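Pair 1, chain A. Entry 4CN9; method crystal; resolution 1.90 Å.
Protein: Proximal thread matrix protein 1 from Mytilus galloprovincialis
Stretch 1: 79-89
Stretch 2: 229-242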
# COMPACT_ATOMS: atom_id res chain seq x y z
N ASP A 79 25.04 -8.93 1.96
CA ASP A 79 25.33 -8.12 3.14
C ASP A 79 24.10 -7.33 3.58
O ASP A 79 23.80 -7.23 4.78
CB ASP A 79 26.52 -7.20 2.87
CG ASP A 79 27.84 -7.96 2.77
OD1 ASP A 79 27.86 -9.15 3.15
OD2 ASP A 79 28.85 -7.38 2.33
N PHE A 80 23.39 -6.78 2.61
CA PHE A 80 22.17 -6.06 2.90
C PHE A 80 21.17 -6.97 3.63
O PHE A 80 20.55 -6.55 4.60
CB PHE A 80 21.56 -5.49 1.62
CG PHE A 80 20.28 -4.75 1.83
CD1 PHE A 80 20.28 -3.48 2.36
CD2 PHE A 80 19.06 -5.34 1.51
CE1 PHE A 80 19.10 -2.80 2.56
CE2 PHE A 80 17.88 -4.67 1.72
CZ PHE A 80 17.90 -3.39 2.24
N VAL A 81 21.05 -8.21 3.18
CA VAL A 81 20.07 -9.13 3.76
C VAL A 81 20.51 -9.54 5.17
O VAL A 81 19.70 -9.68 6.07
CB VAL A 81 19.86 -10.38 2.87
CG1 VAL A 81 18.90 -11.36 3.53
CG2 VAL A 81 19.33 -9.95 1.50
N LYS A 82 21.82 -9.70 5.36
CA LYS A 82 22.37 -9.94 6.68
C LYS A 82 22.02 -8.82 7.65
O LYS A 82 21.71 -9.06 8.81
CB LYS A 82 23.89 -10.08 6.61
CG LYS A 82 24.34 -11.35 5.97
CD LYS A 82 25.87 -11.44 5.99
CE LYS A 82 26.33 -12.64 5.19
NZ LYS A 82 27.79 -12.63 4.97
N GLU A 83 22.08 -7.58 7.16
CA GLU A 83 21.76 -6.44 7.99
C GLU A 83 20.28 -6.43 8.39
O GLU A 83 19.93 -6.05 9.51
CB GLU A 83 22.16 -5.15 7.26
CG GLU A 83 23.68 -5.02 7.16
CD GLU A 83 24.12 -4.01 6.12
OE1 GLU A 83 23.28 -3.22 5.66
OE2 GLU A 83 25.31 -4.01 5.77
N LEU A 84 19.42 -6.86 7.47
CA LEU A 84 17.99 -7.04 7.78
C LEU A 84 17.80 -8.03 8.91
O LEU A 84 17.06 -7.76 9.86
CB LEU A 84 17.24 -7.57 6.55
CG LEU A 84 17.22 -6.61 5.35
CD1 LEU A 84 16.61 -7.28 4.13
CD2 LEU A 84 16.45 -5.35 5.72
N VAL A 85 18.43 -9.19 8.80
CA VAL A 85 18.35 -10.20 9.83
C VAL A 85 18.69 -9.62 11.21
O VAL A 85 18.00 -9.86 12.20
CB VAL A 85 19.28 -11.37 9.54
CG1 VAL A 85 19.39 -12.30 10.75
CG2 VAL A 85 18.80 -12.13 8.30
N ASP A 86 19.76 -8.84 11.25
CA ASP A 86 20.25 -8.26 12.51
C ASP A 86 19.40 -7.09 12.99
O ASP A 86 19.66 -6.53 14.05
CB ASP A 86 21.72 -7.82 12.36
CG ASP A 86 22.69 -8.98 12.53
OD1 ASP A 86 22.26 -10.06 13.00
OD2 ASP A 86 23.88 -8.83 12.18
N SER A 87 18.38 -6.72 12.22
CA SER A 87 17.46 -5.64 12.58
C SER A 87 16.20 -6.14 13.31
O SER A 87 15.43 -5.34 13.88
CB SER A 87 17.05 -4.88 11.32
OG SER A 87 18.20 -4.41 10.62
N PHE A 88 15.99 -7.45 13.31
CA PHE A 88 14.80 -8.03 13.94
C PHE A 88 15.18 -8.71 15.23
O PHE A 88 15.76 -9.79 15.23
CB PHE A 88 14.09 -8.99 12.98
CG PHE A 88 13.41 -8.29 11.84
CD1 PHE A 88 12.13 -7.78 11.99
CD2 PHE A 88 14.07 -8.10 10.65
CE1 PHE A 88 11.52 -7.12 10.96
CE2 PHE A 88 13.45 -7.44 9.61
CZ PHE A 88 12.18 -6.94 9.78
N THR A 89 14.85 -8.06 16.34
CA THR A 89 15.34 -8.47 17.65
C THR A 89 14.87 -9.87 18.06
O THR A 89 15.60 -10.57 18.75
CB THR A 89 14.94 -7.44 18.73
OG1 THR A 89 13.52 -7.40 18.87
CG2 THR A 89 15.45 -6.06 18.35
N GLU A 229 24.77 1.26 -3.00
CA GLU A 229 23.99 2.14 -2.13
C GLU A 229 22.84 1.44 -1.41
O GLU A 229 22.05 2.09 -0.73
CB GLU A 229 23.45 3.30 -2.95
CG GLU A 229 24.52 4.19 -3.52
CD GLU A 229 23.94 5.34 -4.31
OE1 GLU A 229 23.12 5.08 -5.21
OE2 GLU A 229 24.30 6.50 -4.02
N LEU A 230 22.76 0.12 -1.53
CA LEU A 230 21.69 -0.62 -0.87
C LEU A 230 21.57 -0.26 0.59
O LEU A 230 20.46 -0.16 1.12
CB LEU A 230 21.92 -2.13 -0.97
CG LEU A 230 21.14 -2.79 -2.10
CD1 LEU A 230 21.58 -4.22 -2.23
CD2 LEU A 230 19.62 -2.67 -1.87
N SER A 231 22.71 -0.09 1.25
CA SER A 231 22.73 0.13 2.69
C SER A 231 21.98 1.40 3.08
O SER A 231 21.49 1.52 4.20
CB SER A 231 24.17 0.19 3.20
OG SER A 231 24.88 1.23 2.57
N THR A 232 21.86 2.34 2.15
CA THR A 232 21.15 3.58 2.45
C THR A 232 19.64 3.35 2.55
O THR A 232 18.90 4.25 2.94
CB THR A 232 21.44 4.69 1.41
OG1 THR A 232 20.87 4.35 0.14
CG2 THR A 232 22.94 4.91 1.26
N LEU A 233 19.18 2.15 2.23
CA LEU A 233 17.75 1.86 2.27
C LEU A 233 17.37 1.09 3.52
O LEU A 233 16.19 0.86 3.77
CB LEU A 233 17.31 1.07 1.03
CG LEU A 233 17.58 1.67 -0.35
CD1 LEU A 233 17.07 0.72 -1.42
CD2 LEU A 233 16.96 3.05 -0.52
N LEU A 234 18.36 0.67 4.31
CA LEU A 234 18.09 -0.23 5.44
C LEU A 234 17.04 0.33 6.39
O LEU A 234 16.06 -0.37 6.73
CB LEU A 234 19.38 -0.54 6.21
CG LEU A 234 19.26 -1.58 7.32
CD1 LEU A 234 18.72 -2.91 6.79
CD2 LEU A 234 20.61 -1.79 8.02
N LYS A 235 17.22 1.57 6.81
CA LYS A 235 16.31 2.15 7.80
C LYS A 235 14.88 2.21 7.26
O LYS A 235 13.93 1.87 7.98
CB LYS A 235 16.76 3.56 8.22
CG LYS A 235 15.72 4.29 9.06
CD LYS A 235 16.27 5.57 9.67
CE LYS A 235 15.27 6.18 10.66
NZ LYS A 235 13.93 6.43 10.05
N LEU A 236 14.74 2.62 6.01
CA LEU A 236 13.45 2.69 5.34
C LEU A 236 12.76 1.33 5.25
O LEU A 236 11.55 1.22 5.44
CB LEU A 236 13.63 3.27 3.93
CG LEU A 236 14.05 4.74 3.86
CD1 LEU A 236 14.40 5.15 2.44
CD2 LEU A 236 12.95 5.62 4.41
N VAL A 237 13.53 0.28 4.95
CA VAL A 237 12.96 -1.04 4.83
C VAL A 237 12.47 -1.54 6.17
O VAL A 237 11.39 -2.10 6.27
CB VAL A 237 13.97 -2.04 4.22
CG1 VAL A 237 13.45 -3.46 4.30
CG2 VAL A 237 14.27 -1.67 2.77
N ILE A 238 13.26 -1.32 7.22
CA ILE A 238 12.87 -1.74 8.55
C ILE A 238 11.64 -0.97 9.02
O ILE A 238 10.76 -1.53 9.67
CB ILE A 238 14.01 -1.54 9.57
CG1 ILE A 238 15.24 -2.35 9.15
CG2 ILE A 238 13.54 -1.91 10.96
CD1 ILE A 238 14.97 -3.82 8.87
N ASP A 239 11.58 0.32 8.69
CA ASP A 239 10.43 1.15 9.06
C ASP A 239 9.15 0.62 8.44
O ASP A 239 8.12 0.57 9.10
CB ASP A 239 10.64 2.60 8.61
CG ASP A 239 11.65 3.34 9.47
OD1 ASP A 239 11.99 2.84 10.56
OD2 ASP A 239 12.11 4.42 9.05
N LEU A 240 9.22 0.23 7.17
CA LEU A 240 8.06 -0.34 6.47
C LEU A 240 7.74 -1.74 6.97
O LEU A 240 6.56 -2.11 7.08
CB LEU A 240 8.30 -0.36 4.96
CG LEU A 240 8.45 0.98 4.25
CD1 LEU A 240 9.15 0.81 2.91
CD2 LEU A 240 7.08 1.62 4.06
N ALA A 241 8.77 -2.54 7.26
CA ALA A 241 8.55 -3.90 7.75
C ALA A 241 7.90 -3.87 9.11
O ALA A 241 7.15 -4.77 9.47
CB ALA A 241 9.86 -4.66 7.83
N CYS A 242 8.19 -2.81 9.87
CA CYS A 242 7.68 -2.71 11.23
C CYS A 242 6.39 -1.90 11.29
O CYS A 242 5.91 -1.58 12.38
CB CYS A 242 8.74 -2.05 12.14
SG CYS A 242 8.89 -2.83 13.75

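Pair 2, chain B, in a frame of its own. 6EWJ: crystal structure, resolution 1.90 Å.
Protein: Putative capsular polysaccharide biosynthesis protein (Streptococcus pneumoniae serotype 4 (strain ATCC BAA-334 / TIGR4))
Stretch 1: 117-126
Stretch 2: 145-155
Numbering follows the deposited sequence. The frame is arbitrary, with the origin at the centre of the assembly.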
# COMPACT_ATOMS: atom_id res chain seq x y z
N ASP B 117 8.22 -25.66 17.81
CA ASP B 117 8.57 -27.03 18.10
C ASP B 117 8.50 -27.74 16.76
O ASP B 117 7.44 -27.82 16.15
CB ASP B 117 7.58 -27.59 19.14
CG ASP B 117 7.80 -29.06 19.44
OD1 ASP B 117 8.13 -29.84 18.54
OD2 ASP B 117 7.57 -29.44 20.61
N TYR B 118 9.65 -28.22 16.27
CA TYR B 118 9.75 -28.70 14.88
C TYR B 118 9.19 -30.09 14.70
O TYR B 118 8.98 -30.50 13.57
CB TYR B 118 11.21 -28.57 14.35
CG TYR B 118 11.61 -27.13 14.25
CD1 TYR B 118 11.02 -26.30 13.30
CD2 TYR B 118 12.50 -26.55 15.14
CE1 TYR B 118 11.34 -24.97 13.19
CE2 TYR B 118 12.81 -25.19 15.05
CZ TYR B 118 12.19 -24.40 14.06
OH TYR B 118 12.45 -23.03 13.91
N ASP B 119 9.01 -30.80 15.82
CA ASP B 119 8.33 -32.08 15.81
C ASP B 119 6.86 -31.81 15.58
O ASP B 119 6.24 -32.47 14.73
CB ASP B 119 8.50 -32.83 17.13
CG ASP B 119 9.96 -33.21 17.41
OD1 ASP B 119 10.67 -33.62 16.45
OD2 ASP B 119 10.38 -33.14 18.59
N LEU B 120 6.32 -30.86 16.34
CA LEU B 120 4.92 -30.48 16.15
C LEU B 120 4.70 -29.86 14.76
O LEU B 120 3.65 -30.04 14.17
CB LEU B 120 4.46 -29.52 17.25
CG LEU B 120 4.33 -30.08 18.68
CD1 LEU B 120 3.93 -28.95 19.61
CD2 LEU B 120 3.33 -31.23 18.79
N LEU B 121 5.71 -29.16 14.23
CA LEU B 121 5.67 -28.66 12.83
C LEU B 121 5.53 -29.79 11.82
O LEU B 121 4.64 -29.76 10.96
CB LEU B 121 6.93 -27.88 12.52
CG LEU B 121 7.15 -27.40 11.07
CD1 LEU B 121 5.99 -26.56 10.65
CD2 LEU B 121 8.40 -26.60 10.90
N GLU B 122 6.37 -30.83 11.96
CA GLU B 122 6.23 -32.05 11.15
C GLU B 122 4.80 -32.62 11.21
O GLU B 122 4.21 -32.94 10.16
CB GLU B 122 7.21 -33.16 11.61
CG GLU B 122 8.62 -32.96 11.11
CD GLU B 122 9.57 -34.03 11.58
OE1 GLU B 122 9.13 -35.09 12.06
OE2 GLU B 122 10.79 -33.83 11.47
N GLN B 123 4.26 -32.73 12.42
CA GLN B 123 2.90 -33.26 12.61
C GLN B 123 1.81 -32.42 11.94
O GLN B 123 0.84 -32.97 11.46
CB GLN B 123 2.55 -33.35 14.08
CG GLN B 123 3.34 -34.37 14.87
CD GLN B 123 2.99 -34.33 16.35
OE1 GLN B 123 1.87 -33.94 16.73
NE2 GLN B 123 3.94 -34.75 17.19
N ALA B 124 1.99 -31.10 11.93
CA ALA B 124 1.01 -30.18 11.34
C ALA B 124 1.00 -30.18 9.81
O ALA B 124 0.03 -29.69 9.20
CB ALA B 124 1.25 -28.77 11.84
N ILE B 125 2.02 -30.75 9.18
CA ILE B 125 2.09 -30.83 7.71
C ILE B 125 1.06 -31.81 7.12
O ILE B 125 0.92 -32.93 7.59
CB ILE B 125 3.55 -31.15 7.23
CG1 ILE B 125 4.41 -29.91 7.40
CG2 ILE B 125 3.59 -31.61 5.78
CD1 ILE B 125 5.90 -30.13 7.26
N THR B 126 0.37 -31.35 6.07
CA THR B 126 -0.60 -32.17 5.33
C THR B 126 -0.37 -32.02 3.82
O THR B 126 0.55 -31.32 3.38
CB THR B 126 -2.07 -31.76 5.64
OG1 THR B 126 -2.37 -30.51 5.01
CG2 THR B 126 -2.33 -31.67 7.15
N ASP B 145 18.55 -25.41 9.23
CA ASP B 145 18.91 -26.77 8.92
C ASP B 145 17.77 -27.73 9.26
O ASP B 145 17.47 -28.61 8.47
CB ASP B 145 20.20 -27.22 9.63
CG ASP B 145 21.45 -26.53 9.06
OD1 ASP B 145 21.37 -25.83 8.04
OD2 ASP B 145 22.53 -26.71 9.67
N ARG B 146 17.16 -27.56 10.42
CA ARG B 146 16.04 -28.40 10.81
C ARG B 146 14.80 -28.15 9.94
O ARG B 146 14.18 -29.08 9.43
CB ARG B 146 15.69 -28.19 12.27
CG ARG B 146 14.57 -29.08 12.78
CD ARG B 146 14.90 -30.58 12.66
NE ARG B 146 13.71 -31.40 12.90
CZ ARG B 146 13.19 -31.69 14.09
NH1 ARG B 146 13.73 -31.23 15.21
NH2 ARG B 146 12.10 -32.44 14.15
N LEU B 147 14.47 -26.89 9.74
CA LEU B 147 13.32 -26.54 8.84
C LEU B 147 13.42 -27.18 7.45
O LEU B 147 12.48 -27.80 6.99
CB LEU B 147 13.19 -25.03 8.71
CG LEU B 147 12.53 -24.37 9.91
CD1 LEU B 147 12.86 -22.88 10.03
CD2 LEU B 147 11.00 -24.58 9.76
N PHE B 148 14.60 -27.05 6.80
CA PHE B 148 14.79 -27.67 5.46
C PHE B 148 14.74 -29.21 5.50
O PHE B 148 14.27 -29.83 4.55
CB PHE B 148 16.07 -27.15 4.77
CG PHE B 148 15.88 -25.80 4.10
CD1 PHE B 148 15.13 -25.70 2.93
CD2 PHE B 148 16.43 -24.64 4.64
CE1 PHE B 148 14.91 -24.46 2.32
CE2 PHE B 148 16.26 -23.41 4.00
CZ PHE B 148 15.47 -23.32 2.86
N GLN B 149 15.20 -29.80 6.60
CA GLN B 149 15.09 -31.27 6.83
C GLN B 149 13.63 -31.71 6.91
O GLN B 149 13.24 -32.70 6.30
CB GLN B 149 15.83 -31.67 8.11
CG GLN B 149 17.35 -31.56 8.02
CD GLN B 149 18.08 -31.71 9.37
OE1 GLN B 149 17.48 -31.80 10.42
NE2 GLN B 149 19.41 -31.72 9.32
N VAL B 150 12.80 -30.92 7.61
CA VAL B 150 11.35 -31.20 7.72
C VAL B 150 10.65 -31.20 6.36
O VAL B 150 9.96 -32.17 6.03
CB VAL B 150 10.62 -30.20 8.65
CG1 VAL B 150 9.12 -30.35 8.52
CG2 VAL B 150 11.07 -30.39 10.09
N VAL B 151 10.83 -30.15 5.57
CA VAL B 151 10.14 -30.06 4.27
C VAL B 151 10.58 -31.16 3.30
O VAL B 151 9.76 -31.71 2.56
CB VAL B 151 10.25 -28.67 3.59
CG1 VAL B 151 9.69 -27.59 4.51
CG2 VAL B 151 11.68 -28.35 3.18
N GLU B 152 11.87 -31.48 3.34
CA GLU B 152 12.42 -32.60 2.57
C GLU B 152 11.84 -33.92 3.00
O GLU B 152 11.50 -34.73 2.15
CB GLU B 152 13.92 -32.64 2.74
CG GLU B 152 14.63 -33.77 1.99
CD GLU B 152 14.43 -33.76 0.49
OE1 GLU B 152 14.21 -32.71 -0.17
OE2 GLU B 152 14.48 -34.88 -0.03
N LYS B 153 11.77 -34.13 4.32
CA LYS B 153 11.24 -35.37 4.88
C LYS B 153 9.80 -35.61 4.46
O LYS B 153 9.42 -36.74 4.18
CB LYS B 153 11.35 -35.37 6.41
CG LYS B 153 10.72 -36.58 7.08
CD LYS B 153 10.86 -36.59 8.62
CE LYS B 153 10.75 -38.00 9.17
NZ LYS B 153 10.48 -37.96 10.64
N LYS B 154 9.00 -34.54 4.41
CA LYS B 154 7.58 -34.63 4.05
C LYS B 154 7.29 -34.38 2.58
O LYS B 154 6.13 -34.20 2.21
CB LYS B 154 6.79 -33.63 4.92
CG LYS B 154 6.90 -33.87 6.40
CD LYS B 154 6.28 -35.20 6.80
CE LYS B 154 5.94 -35.24 8.27
NZ LYS B 154 5.19 -36.47 8.64
N ARG B 155 8.33 -34.33 1.75
CA ARG B 155 8.17 -34.02 0.33
C ARG B 155 7.02 -34.79 -0.37
O ARG B 155 6.32 -34.21 -1.21
CB ARG B 155 9.52 -34.17 -0.41
CG ARG B 155 9.43 -34.28 -1.94
CD ARG B 155 10.35 -33.34 -2.76
NE ARG B 155 11.66 -32.96 -2.24
CZ ARG B 155 12.41 -32.06 -2.86
NH1 ARG B 155 11.96 -31.46 -3.97
NH2 ARG B 155 13.60 -31.75 -2.39

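Pair 1 and pair 2 share one backbone arrangement. Fourteen central residues superpose with an RMSD of 0.8 Å. In each pair two helical segments run side by side in roughly the same direction. The helix axes cross at -44° in pair 1, with a closest approach of 10.7 Å, and at -25° in pair 2, with 10.3 Å. The second stretch of pair 1 enters as a 3-10 segment, 229-233, before its helix; the matching part of pair 2 is already helix. The buried areas are similar, 538 and 572 Å².

The first matched site is F80(A) with L230(A), against Y118(B) with R146(B). In pair 1, CD2 of L230(A) lies over one face of the F80(A) ring, 4.2 Å from its centroid, a CH-pi contact. CE1 of F80(A) also reaches O of L230(A) at 3.3 Å. F80(A) is rotamer t and Y118(B) is m, so the two rings diverge although their backbones match. CE1 of Y118(B) meets CD2 of L147(B) at 3.5 Å. CB of Y118(B) lies over one face of the R146(B) guanidinium, 3.7 Å from CZ of R146(B).

L84(A) and E122(B) occupy the next matched position. Both are rotamer m, and their side-chain centres fall 1.1 Å apart, but their chemistry differs. CD2 of L84(A) packs on CD1 of L234(A) at 3.5 Å, and on CG1 of V237(A) and CD1 of I238(A), both at 3.8 Å. E122(B) packs its CG on CG2 of V150(B) at 3.7 Å, and its carboxylate forms salt bridges. OE2 of E122(B) accepts from NH2 of R146(B) at 3.3 Å; OE1 of E122(B) accepts a weak bond from NZ of K153(B) at 3.5 Å. NH2 of R146(B) also donates to OD1 of D119(B) at 3.0 Å. D119(B) matches V81(A), which makes no contact across pair 1.

E83(A) matches L121(B). E83(A) uses its aliphatic part: its CB lies 3.8 Å from CD2 of L234(A). L121(B) is wholly apolar and places CD2 3.5 Å from CD2 of L147(B).

At S87(A) and I125(B), the smaller residue meets the apolar end of I238(A): CB of S87(A) is 3.4 Å from CD1 of I238(A). OG of S87(A) donates to O of E83(A) at 2.6 Å. I125(B) puts CD1 3.5 Å from CG1 of V150(B), and CG2 3.9 Å from CB of K154(B), the match of I238(A).

Pair 1 has no hydrogen bond across its stretches and relies on apolar packing. Pair 2 combines apolar packing with salt bridges.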